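PDB 4Q68: uncharacterized protein from Bacteroides uniformis ATCC 8492, which probably acts as an N-acetylmuramoyl-L-alanine amidase of the NlpC/P60 family, cutting between sugar and peptide in bacterial cell-wall material. Local coordinates for residues D175-T181 with T231-R237; A189-I193 with L203-S207; L24-E30 with I81-R87. One frame throughout, in Å; residues are numbered along the deposited sequence. Where two conformers were deposited one is given.

Contacts 1 and 2 belong to one antiparallel sheet, their centres about 10 Å apart, whereas contact 3 joins two loops, its centre about 26 Å from that of contact 1 and about 23 Å from that of contact 2. Along the chain contact 3 closes first; strand 176-181 follows, then the hairpin of contact 2, and strand 230-238 returns to complete contact 1. Strands 176-181 and 188-197 are neighbours, so the two sheet contacts share backbone bonds such as Ile179 N to His190 O. Contacts 2 and 3 do not touch, their nearest atoms being about 11 Å apart, but the N-acetylglucosamine hydrogen-bonded by Arg87 comes within about 7 Å of the Met191 side chain, placing the sugar between sheet and loops.

Contact 1: D175-T181 with T231-R237; sequences DIIAITT and TGIRVLR. With NA (sodium ion), chain C.
Asp175 and Arg237 close one end of an antiparallel strand pair in the central sheet of this papain-like NlpC/P60 fold; 49 residues separate the segments, so the pair is no simple hairpin. The arginine can be followed outward: CB passes beside Asp175 OD1, and Arg237 CG, anti to the backbone N (chi1 -175°), comes 3.5 Å from that same Asp175 OD1. CD continues past the oxygen before a bend at chi3 swings the guanidinium side-on to the carboxylate. Arg237 NE then reaches Asp175 OD1 at 2.8 Å with an almost straight N-H (177°), while Arg237 NH2 meets the syn lone pair of Asp175 OD2 at 2.8 Å. The two bonds, one to each oxygen, make a side-on salt bridge, and the planes, 22° apart, are nearly coplanar; Trp170 O also binds Arg237 NH2, and Lys172 N binds Asp175 OD2.

Further along, paired backbone bonds join Ile176 to Leu236 and Ala178 to Arg234. Ile177 CG2 packs on Ile233 CG2 at 3.6 Å, on the face covered by helix 220-225; Ala178, Arg234 and Leu236 face helix 91-100. At the far end Thr180 OG1 and Thr231 OG1 share a 2.8 Å hydrogen bond. Thr181 O coordinates a sodium ion at 2.5 Å.

Contact 2: A189-I193 with L203-S207; sequences AHMGI and LVHAS
His190 NE2 and His205 ND1 are joined by a hydrogen bond of 2.9 Å, with an angle of 166° at the hydrogen, in the one of two deposited His190 conformers described here. Each nitrogen lies near the plane of the other ring, and the planes are turned 76° apart, so the rings meet rim to rim without stacking. His205 reaches this position with CG between its backbone N and carbonyl carbon (chi1 69°), while the edge of His190 also brings His190 CE1 to 3.4 Å from Ala206 O.

Two backbone bonds follow, Ile193 N to Val204 O at 2.8 Å and Val204 N to Ile193 O at 2.9 Å. They define a hydrogen-bonded antiparallel pair. Toward the histidines the strands diverge, and a water spans the gap, donating to Met191 O at 2.8 Å and accepting from Ala206 N at 3.0 Å.

The segments form part of the hairpin of strands 188-197 and 200-207. With Cys41 of helix 41-53 touching His190, the arrangement is consistent with the Cys-His-His triad found in many NlpC/P60 enzymes, in which Cys41, His190 and His205 would probably be the members.

Outside this polar core, Leu203 CD1 lies against the backbone, 3.6 Å from Ile193 N, and Gly192 CA comes within 4.0 Å of His205 CB. Ile193 and Val204 share one face of the sheet, where helix 2-12 supplies Met7 against Ile193 and Ile12 against Val204. The CB of Met191, deposited as selenomethionine, points away from the partner strand, and the side chain packs on Thr42 and Val45 of helix 41-53.

Contact 3: L24-E30 with I81-R87; sequences LEADGPE and IDGYTSR. With NAG (2-acetamido-2-deoxy-beta-D-glucopyranose), chain B.
Arg87 lies between Glu25 and Glu30 in a salt-bridge network that ties the loop between helices 2-12 and 41-53 to the one between helices 64-75 and 91-100. Glu25 is gripped end-on: Arg87 NH1 donates to Glu25 OE2 at 2.8 Å and Arg87 NH2 to Glu25 OE1 at 2.9 Å. Glu30 is gripped side-on, Arg87 NH2 giving its other hydrogen to Glu30 OE1 at 2.9 Å and Arg87 NE bonding Glu30 OE2 at 2.9 Å. All four acceptors lie near the guanidinium plane, though the carboxylates are twisted by 32° (Glu25) and 40° (Glu30). The bend of Glu30 at chi2 (76°) folds its carboxylate back to this edge, where Tyr76 OH also binds Glu30 OE2.

Beyond the salt bridges, Arg87 NH1 donates to O4 of N-acetylglucosamine at 2.7 Å. One water connects Glu25 OE2, Tyr84 OH and O3 of the sugar; another bridges Glu30 O and Gly83 N.

Van der Waals contacts are fewer. Leu24 CB sits over one guanidinium face, 3.8 Å from Arg87 NH1, and Ile81 CG2 touches Glu30 O at 3.5 Å.

All five guanidinium N-H groups are engaged, four by carboxylates and the fifth by the sugar, fixing its rotation; the carboxylates should stabilise its positive charge.

Contact 1: D175-T181 with T231-R237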
loop_
_atom_site.group_PDB
_atom_site.type_symbol
_atom_site.label_atom_id
_atom_site.label_comp_id
_atom_site.label_asym_id
_atom_site.label_seq_id
_atom_site.Cartn_x
_atom_site.Cartn_y
_atom_site.Cartn_z
ATOM N N ASP A 175 5.542 -1.688 -10.454
ATOM C CA ASP A 175 6.000 -1.592 -9.091
ATOM C C ASP A 175 4.928 -0.943 -8.220
ATOM O O ASP A 175 4.148 -0.092 -8.653
ATOM C CB ASP A 175 7.288 -0.781 -8.977
ATOM C CG ASP A 175 8.538 -1.533 -9.447
ATOM O OD1 ASP A 175 8.456 -2.760 -9.685
ATOM O OD2 ASP A 175 9.606 -0.884 -9.530
ATOM N N ILE A 176 4.925 -1.357 -6.965
ATOM C CA ILE A 176 4.037 -0.787 -5.965
ATOM C C ILE A 176 4.750 0.388 -5.301
ATOM O O ILE A 176 5.885 0.265 -4.825
ATOM C CB ILE A 176 3.651 -1.865 -4.939
ATOM C CG1 ILE A 176 2.834 -2.964 -5.617
ATOM C CG2 ILE A 176 2.887 -1.248 -3.779
ATOM C CD1 ILE A 176 2.743 -4.242 -4.824
ATOM N N ILE A 177 4.065 1.526 -5.274
ATOM C CA ILE A 177 4.596 2.756 -4.728
ATOM C C ILE A 177 3.852 3.060 -3.433
ATOM O O ILE A 177 2.627 3.134 -3.426
ATOM C CB ILE A 177 4.390 3.913 -5.719
ATOM C CG1 ILE A 177 5.016 3.609 -7.096
ATOM C CG2 ILE A 177 4.907 5.222 -5.129
ATOM C CD1 ILE A 177 6.506 3.300 -7.073
ATOM N N ALA A 178 4.595 3.244 -2.349
ATOM C CA ALA A 178 4.059 3.672 -1.060
ATOM C C ALA A 178 4.622 5.055 -0.770
ATOM O O ALA A 178 5.839 5.236 -0.730
ATOM C CB ALA A 178 4.446 2.688 0.037
ATOM N N ILE A 179 3.750 6.035 -0.616
ATOM C CA ILE A 179 4.164 7.418 -0.438
ATOM C C ILE A 179 4.361 7.696 1.051
ATOM O O ILE A 179 3.437 7.561 1.839
ATOM C CB ILE A 179 3.145 8.386 -1.050
ATOM C CG1 ILE A 179 3.043 8.131 -2.563
ATOM C CG2 ILE A 179 3.540 9.821 -0.741
ATOM C CD1 ILE A 179 2.077 9.019 -3.309
ATOM N N THR A 180 5.585 8.059 1.418
ATOM C CA THR A 180 5.949 8.316 2.791
ATOM C C THR A 180 5.454 9.706 3.207
ATOM O O THR A 180 5.279 10.587 2.370
ATOM C CB THR A 180 7.474 8.169 2.986
ATOM O OG1 THR A 180 8.182 9.049 2.112
ATOM C CG2 THR A 180 7.923 6.761 2.660
ATOM N N THR A 181 5.211 9.887 4.503
ATOM C CA THR A 181 4.572 11.086 5.011
ATOM C C THR A 181 5.193 11.587 6.303
ATOM O O THR A 181 5.609 10.810 7.147
ATOM C CB THR A 181 3.073 10.854 5.214
ATOM O OG1 THR A 181 2.508 12.065 5.720
ATOM C CG2 THR A 181 2.780 9.705 6.180
ATOM N N THR A 231 6.763 12.958 1.661
ATOM C CA THR A 231 8.195 13.159 1.744
ATOM C C THR A 231 8.994 12.355 0.728
ATOM O O THR A 231 10.173 12.635 0.524
ATOM C CB THR A 231 8.693 12.800 3.144
ATOM O OG1 THR A 231 8.261 11.477 3.437
ATOM C CG2 THR A 231 8.152 13.770 4.179
ATOM N N GLY A 232 8.383 11.344 0.120
ATOM C CA GLY A 232 9.144 10.431 -0.710
ATOM C C GLY A 232 8.363 9.173 -0.959
ATOM O O GLY A 232 7.138 9.155 -0.778
ATOM N N ILE A 233 9.068 8.132 -1.408
ATOM C CA ILE A 233 8.424 6.857 -1.716
ATOM C C ILE A 233 9.261 5.684 -1.253
ATOM O O ILE A 233 10.492 5.741 -1.236
ATOM C CB ILE A 233 8.108 6.696 -3.240
ATOM C CG1 ILE A 233 9.372 6.764 -4.106
ATOM C CG2 ILE A 233 7.080 7.736 -3.668
ATOM C CD1 ILE A 233 9.129 6.507 -5.582
ATOM N N ARG A 234 8.562 4.605 -0.926
ATOM C CA ARG A 234 9.107 3.264 -0.916
ATOM C C ARG A 234 8.600 2.569 -2.180
ATOM O O ARG A 234 7.474 2.801 -2.616
ATOM C CB ARG A 234 8.696 2.489 0.345
ATOM C CG ARG A 234 9.214 3.127 1.624
ATOM C CD ARG A 234 8.857 2.373 2.877
ATOM N NE ARG A 234 9.552 1.090 2.937
ATOM C CZ ARG A 234 9.474 0.225 3.943
ATOM N NH1 ARG A 234 8.687 0.454 4.974
ATOM N NH2 ARG A 234 10.180 -0.889 3.922
ATOM N N VAL A 235 9.453 1.740 -2.769
ATOM C CA VAL A 235 9.161 1.029 -4.001
ATOM C C VAL A 235 9.264 -0.463 -3.711
ATOM O O VAL A 235 10.312 -0.943 -3.258
ATOM C CB VAL A 235 10.154 1.418 -5.117
ATOM C CG1 VAL A 235 9.861 0.647 -6.390
ATOM C CG2 VAL A 235 10.111 2.917 -5.368
ATOM N N LEU A 236 8.156 -1.166 -3.934
ATOM C CA LEU A 236 8.060 -2.601 -3.692
ATOM C C LEU A 236 7.751 -3.293 -5.009
ATOM O O LEU A 236 7.176 -2.695 -5.923
ATOM C CB LEU A 236 6.956 -2.942 -2.687
ATOM C CG LEU A 236 6.995 -2.275 -1.310
ATOM C CD1 LEU A 236 8.377 -2.332 -0.681
ATOM C CD2 LEU A 236 6.469 -0.843 -1.343
ATOM N N ARG A 237 8.106 -4.568 -5.116
ATOM C CA ARG A 237 7.908 -5.309 -6.356
ATOM C C ARG A 237 7.398 -6.702 -6.043
ATOM O O ARG A 237 7.960 -7.415 -5.210
ATOM C CB ARG A 237 9.222 -5.368 -7.125
ATOM C CG ARG A 237 9.143 -6.009 -8.515
ATOM C CD ARG A 237 10.433 -5.830 -9.288
ATOM N NE ARG A 237 10.679 -4.414 -9.514
ATOM C CZ ARG A 237 11.868 -3.830 -9.607
ATOM N NH1 ARG A 237 13.003 -4.522 -9.546
ATOM N NH2 ARG A 237 11.914 -2.509 -9.766
HETATM NA NA NA C . 5.428 10.159 9.563
HETATM O O HOH W 1 8.550 10.577 5.932
HETATM O O HOH W 2 5.972 9.172 11.787
HETATM O O HOH W 3 7.049 11.818 10.211
HETATM O O HOH W 4 7.381 8.793 9.178
#

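Contact 2: A189-I193 with L203-S207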
loop_
_atom_site.group_PDB
_atom_site.type_symbol
_atom_site.label_atom_id
_atom_site.label_comp_id
_atom_site.label_asym_id
_atom_site.label_seq_id
_atom_site.Cartn_x
_atom_site.Cartn_y
_atom_site.Cartn_z
ATOM N N ALA A 189 1.126 7.418 3.571
ATOM C CA ALA A 189 -0.161 8.095 3.402
ATOM C C ALA A 189 -0.956 7.665 2.176
ATOM O O ALA A 189 -2.145 7.926 2.129
ATOM C CB ALA A 189 0.043 9.591 3.330
ATOM N N HIS A 190 -0.333 7.065 1.166
ATOM C CA HIS A 190 -1.009 6.797 -0.110
ATOM C C HIS A 190 -0.208 5.721 -0.827
ATOM O O HIS A 190 0.965 5.514 -0.524
ATOM C CB HIS A 190 -1.068 8.089 -0.942
ATOM C CG HIS A 190 -2.063 8.065 -2.051
ATOM N ND1 HIS A 190 -3.413 8.210 -1.831
ATOM C CD2 HIS A 190 -1.901 7.938 -3.384
ATOM C CE1 HIS A 190 -4.041 8.163 -2.991
ATOM N NE2 HIS A 190 -3.147 8.007 -3.945
HETATM N N MSE A 191 -0.862 5.031 -1.760
HETATM C CA MSE A 191 -0.216 3.996 -2.565
HETATM C C MSE A 191 -0.736 4.024 -3.988
HETATM O O MSE A 191 -1.817 4.550 -4.258
HETATM C CB MSE A 191 -0.529 2.602 -2.020
HETATM C CG MSE A 191 -0.249 2.410 -0.562
HETATM SE SE MSE A 191 -0.451 0.554 -0.033
HETATM C CE MSE A 191 1.185 -0.163 -0.735
ATOM N N GLY A 192 0.036 3.444 -4.896
ATOM C CA GLY A 192 -0.403 3.240 -6.249
ATOM C C GLY A 192 0.565 2.328 -6.987
ATOM O O GLY A 192 1.443 1.721 -6.391
ATOM N N ILE A 193 0.362 2.237 -8.301
ATOM C CA ILE A 193 1.129 1.363 -9.181
ATOM C C ILE A 193 1.881 2.222 -10.204
ATOM O O ILE A 193 1.290 3.100 -10.840
ATOM C CB ILE A 193 0.171 0.378 -9.906
ATOM C CG1 ILE A 193 -0.661 -0.428 -8.900
ATOM C CG2 ILE A 193 0.937 -0.539 -10.842
ATOM C CD1 ILE A 193 0.154 -1.314 -7.996
ATOM N N LEU A 203 1.402 7.539 -11.939
ATOM C CA LEU A 203 0.853 6.609 -10.968
ATOM C C LEU A 203 -0.573 6.224 -11.348
ATOM O O LEU A 203 -1.396 7.095 -11.652
ATOM C CB LEU A 203 0.859 7.249 -9.579
ATOM C CG LEU A 203 0.749 6.277 -8.416
ATOM C CD1 LEU A 203 2.034 5.479 -8.268
ATOM C CD2 LEU A 203 0.446 7.018 -7.124
ATOM N N VAL A 204 -0.851 4.926 -11.353
ATOM C CA VAL A 204 -2.210 4.410 -11.413
ATOM C C VAL A 204 -2.646 4.250 -9.962
ATOM O O VAL A 204 -2.005 3.545 -9.188
ATOM C CB VAL A 204 -2.271 3.071 -12.165
ATOM C CG1 VAL A 204 -3.671 2.485 -12.097
ATOM C CG2 VAL A 204 -1.836 3.274 -13.599
ATOM N N HIS A 205 -3.708 4.933 -9.555
ATOM C CA HIS A 205 -4.072 4.964 -8.156
ATOM C C HIS A 205 -5.525 5.336 -7.958
ATOM O O HIS A 205 -6.161 5.934 -8.827
ATOM C CB HIS A 205 -3.152 5.925 -7.384
ATOM C CG HIS A 205 -3.356 7.372 -7.713
ATOM N ND1 HIS A 205 -3.676 8.289 -6.748
ATOM C CD2 HIS A 205 -3.288 8.053 -8.881
ATOM C CE1 HIS A 205 -3.798 9.477 -7.297
ATOM N NE2 HIS A 205 -3.573 9.364 -8.593
ATOM N N ALA A 206 -6.046 4.963 -6.798
ATOM C CA ALA A 206 -7.389 5.354 -6.383
ATOM C C ALA A 206 -7.316 6.742 -5.778
ATOM O O ALA A 206 -6.725 6.931 -4.711
ATOM C CB ALA A 206 -7.974 4.355 -5.406
ATOM N N SER A 207 -7.915 7.699 -6.485
ATOM C CA SER A 207 -7.857 9.116 -6.140
ATOM C C SER A 207 -9.138 9.539 -5.429
ATOM O O SER A 207 -10.209 9.491 -6.008
ATOM C CB SER A 207 -7.694 9.947 -7.415
ATOM O OG SER A 207 -7.923 11.323 -7.137
HETATM O O HOH W 5 -4.030 3.252 -5.309
#

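Contact 3: L24-E30 with I81-R87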
loop_
_atom_site.group_PDB
_atom_site.type_symbol
_atom_site.label_atom_id
_atom_site.label_comp_id
_atom_site.label_asym_id
_atom_site.label_seq_id
_atom_site.Cartn_x
_atom_site.Cartn_y
_atom_site.Cartn_z
ATOM N N LEU A 24 -13.776 -1.896 4.086
ATOM C CA LEU A 24 -13.460 -3.086 4.888
ATOM C C LEU A 24 -14.045 -3.048 6.306
ATOM O O LEU A 24 -13.810 -3.980 7.073
ATOM C CB LEU A 24 -11.942 -3.280 4.958
ATOM C CG LEU A 24 -11.208 -3.290 3.615
ATOM C CD1 LEU A 24 -9.756 -3.681 3.826
ATOM C CD2 LEU A 24 -11.857 -4.209 2.591
ATOM N N GLU A 25 -14.793 -1.995 6.650
ATOM C CA GLU A 25 -15.121 -1.730 8.060
ATOM C C GLU A 25 -16.524 -2.076 8.557
ATOM O O GLU A 25 -17.021 -1.457 9.513
ATOM C CB GLU A 25 -14.851 -0.273 8.420
ATOM C CG GLU A 25 -13.538 0.289 7.937
ATOM C CD GLU A 25 -12.303 -0.484 8.375
ATOM O OE1 GLU A 25 -12.407 -1.412 9.208
ATOM O OE2 GLU A 25 -11.205 -0.166 7.852
ATOM N N ALA A 26 -17.138 -3.096 7.992
ATOM C CA ALA A 26 -18.434 -3.537 8.501
ATOM C C ALA A 26 -18.375 -3.899 9.985
ATOM O O ALA A 26 -17.352 -4.369 10.495
ATOM C CB ALA A 26 -18.917 -4.731 7.724
ATOM N N ASP A 27 -19.511 -3.721 10.657
ATOM C CA ASP A 27 -19.685 -4.191 12.015
ATOM C C ASP A 27 -19.497 -5.703 12.068
ATOM O O ASP A 27 -19.655 -6.403 11.072
ATOM C CB ASP A 27 -21.094 -3.848 12.539
ATOM C CG ASP A 27 -21.307 -2.358 12.788
ATOM O OD1 ASP A 27 -20.323 -1.603 12.854
ATOM O OD2 ASP A 27 -22.482 -1.941 12.948
ATOM N N GLY A 28 -19.147 -6.194 13.246
ATOM C CA GLY A 28 -19.009 -7.617 13.471
ATOM C C GLY A 28 -17.566 -8.067 13.385
ATOM O O GLY A 28 -16.641 -7.240 13.385
ATOM N N PRO A 29 -17.353 -9.390 13.313
ATOM C CA PRO A 29 -15.998 -9.897 13.314
ATOM C C PRO A 29 -15.244 -9.503 12.056
ATOM O O PRO A 29 -15.828 -9.331 10.991
ATOM C CB PRO A 29 -16.183 -11.417 13.378
ATOM C CG PRO A 29 -17.531 -11.667 12.846
ATOM C CD PRO A 29 -18.348 -10.483 13.264
ATOM N N GLU A 30 -13.934 -9.389 12.176
ATOM C CA GLU A 30 -13.078 -9.188 11.020
ATOM C C GLU A 30 -13.121 -10.443 10.156
ATOM O O GLU A 30 -12.789 -11.541 10.625
ATOM C CB GLU A 30 -11.640 -8.928 11.471
ATOM C CG GLU A 30 -10.651 -8.681 10.325
ATOM C CD GLU A 30 -10.745 -7.296 9.671
ATOM O OE1 GLU A 30 -11.199 -6.327 10.316
ATOM O OE2 GLU A 30 -10.291 -7.176 8.502
ATOM N N ILE A 81 -6.397 -14.629 9.674
ATOM C CA ILE A 81 -7.427 -13.695 10.077
ATOM C C ILE A 81 -7.717 -13.907 11.559
ATOM O O ILE A 81 -8.153 -14.984 11.966
ATOM C CB ILE A 81 -8.702 -13.846 9.248
ATOM C CG1 ILE A 81 -8.397 -13.727 7.749
ATOM C CG2 ILE A 81 -9.708 -12.806 9.667
ATOM C CD1 ILE A 81 -9.609 -13.962 6.849
ATOM N N ASP A 82 -7.481 -12.869 12.353
ATOM C CA ASP A 82 -7.642 -12.931 13.813
ATOM C C ASP A 82 -7.925 -11.543 14.337
ATOM O O ASP A 82 -7.076 -10.901 14.955
ATOM C CB ASP A 82 -6.411 -13.532 14.499
ATOM C CG ASP A 82 -6.554 -13.600 16.019
ATOM O OD1 ASP A 82 -7.688 -13.478 16.523
ATOM O OD2 ASP A 82 -5.528 -13.741 16.712
ATOM N N GLY A 83 -9.119 -11.067 14.040
ATOM C CA GLY A 83 -9.580 -9.793 14.533
ATOM C C GLY A 83 -9.084 -8.603 13.734
ATOM O O GLY A 83 -8.244 -8.701 12.838
ATOM N N TYR A 84 -9.604 -7.438 14.088
ATOM C CA TYR A 84 -9.263 -6.193 13.409
ATOM C C TYR A 84 -7.756 -5.965 13.364
ATOM O O TYR A 84 -7.223 -5.475 12.365
ATOM C CB TYR A 84 -9.933 -5.046 14.135
ATOM C CG TYR A 84 -9.638 -3.664 13.584
ATOM C CD1 TYR A 84 -10.188 -3.236 12.386
ATOM C CD2 TYR A 84 -8.834 -2.769 14.287
ATOM C CE1 TYR A 84 -9.956 -1.948 11.909
ATOM C CE2 TYR A 84 -8.598 -1.485 13.829
ATOM C CZ TYR A 84 -9.150 -1.084 12.642
ATOM O OH TYR A 84 -8.906 0.191 12.203
ATOM N N THR A 85 -7.068 -6.284 14.457
ATOM C CA THR A 85 -5.654 -5.967 14.534
ATOM C C THR A 85 -4.745 -6.932 13.768
ATOM O O THR A 85 -3.547 -6.672 13.662
ATOM C CB THR A 85 -5.176 -5.834 15.985
ATOM O OG1 THR A 85 -5.306 -7.086 16.667
ATOM C CG2 THR A 85 -6.003 -4.782 16.724
ATOM N N SER A 86 -5.311 -8.014 13.221
ATOM C CA SER A 86 -4.554 -8.893 12.323
ATOM C C SER A 86 -4.452 -8.335 10.905
ATOM O O SER A 86 -3.633 -8.797 10.123
ATOM C CB SER A 86 -5.167 -10.296 12.273
ATOM O OG SER A 86 -6.446 -10.308 11.657
ATOM N N ARG A 87 -5.298 -7.368 10.560
ATOM C CA ARG A 87 -5.193 -6.694 9.268
ATOM C C ARG A 87 -3.950 -5.815 9.297
ATOM O O ARG A 87 -3.668 -5.168 10.302
ATOM C CB ARG A 87 -6.439 -5.846 9.001
ATOM C CG ARG A 87 -6.690 -5.612 7.535
ATOM C CD ARG A 87 -7.631 -4.476 7.252
ATOM N NE ARG A 87 -8.914 -4.635 7.930
ATOM C CZ ARG A 87 -9.765 -3.640 8.136
ATOM N NH1 ARG A 87 -9.495 -2.419 7.699
ATOM N NH2 ARG A 87 -10.896 -3.863 8.794
HETATM C C1 NAG B . -5.389 2.068 5.387
HETATM C C2 NAG B . -5.750 1.838 6.848
HETATM C C3 NAG B . -6.264 0.419 7.077
HETATM C C4 NAG B . -7.265 -0.000 6.004
HETATM C C5 NAG B . -6.792 0.364 4.602
HETATM C C6 NAG B . -7.877 0.036 3.584
HETATM C C7 NAG B . -4.586 3.190 8.537
HETATM C C8 NAG B . -3.398 3.361 9.425
HETATM N N2 NAG B . -4.621 2.124 7.732
HETATM O O1 NAG B . -5.086 3.421 5.227
HETATM O O3 NAG B . -6.922 0.401 8.318
HETATM O O4 NAG B . -7.546 -1.377 6.093
HETATM O O5 NAG B . -6.481 1.740 4.550
HETATM O O6 NAG B . -9.046 0.765 3.865
HETATM O O7 NAG B . -5.470 4.038 8.594
HETATM O O HOH W 6 -9.329 0.822 9.597
HETATM O O HOH W 7 -11.357 -12.408 12.812
#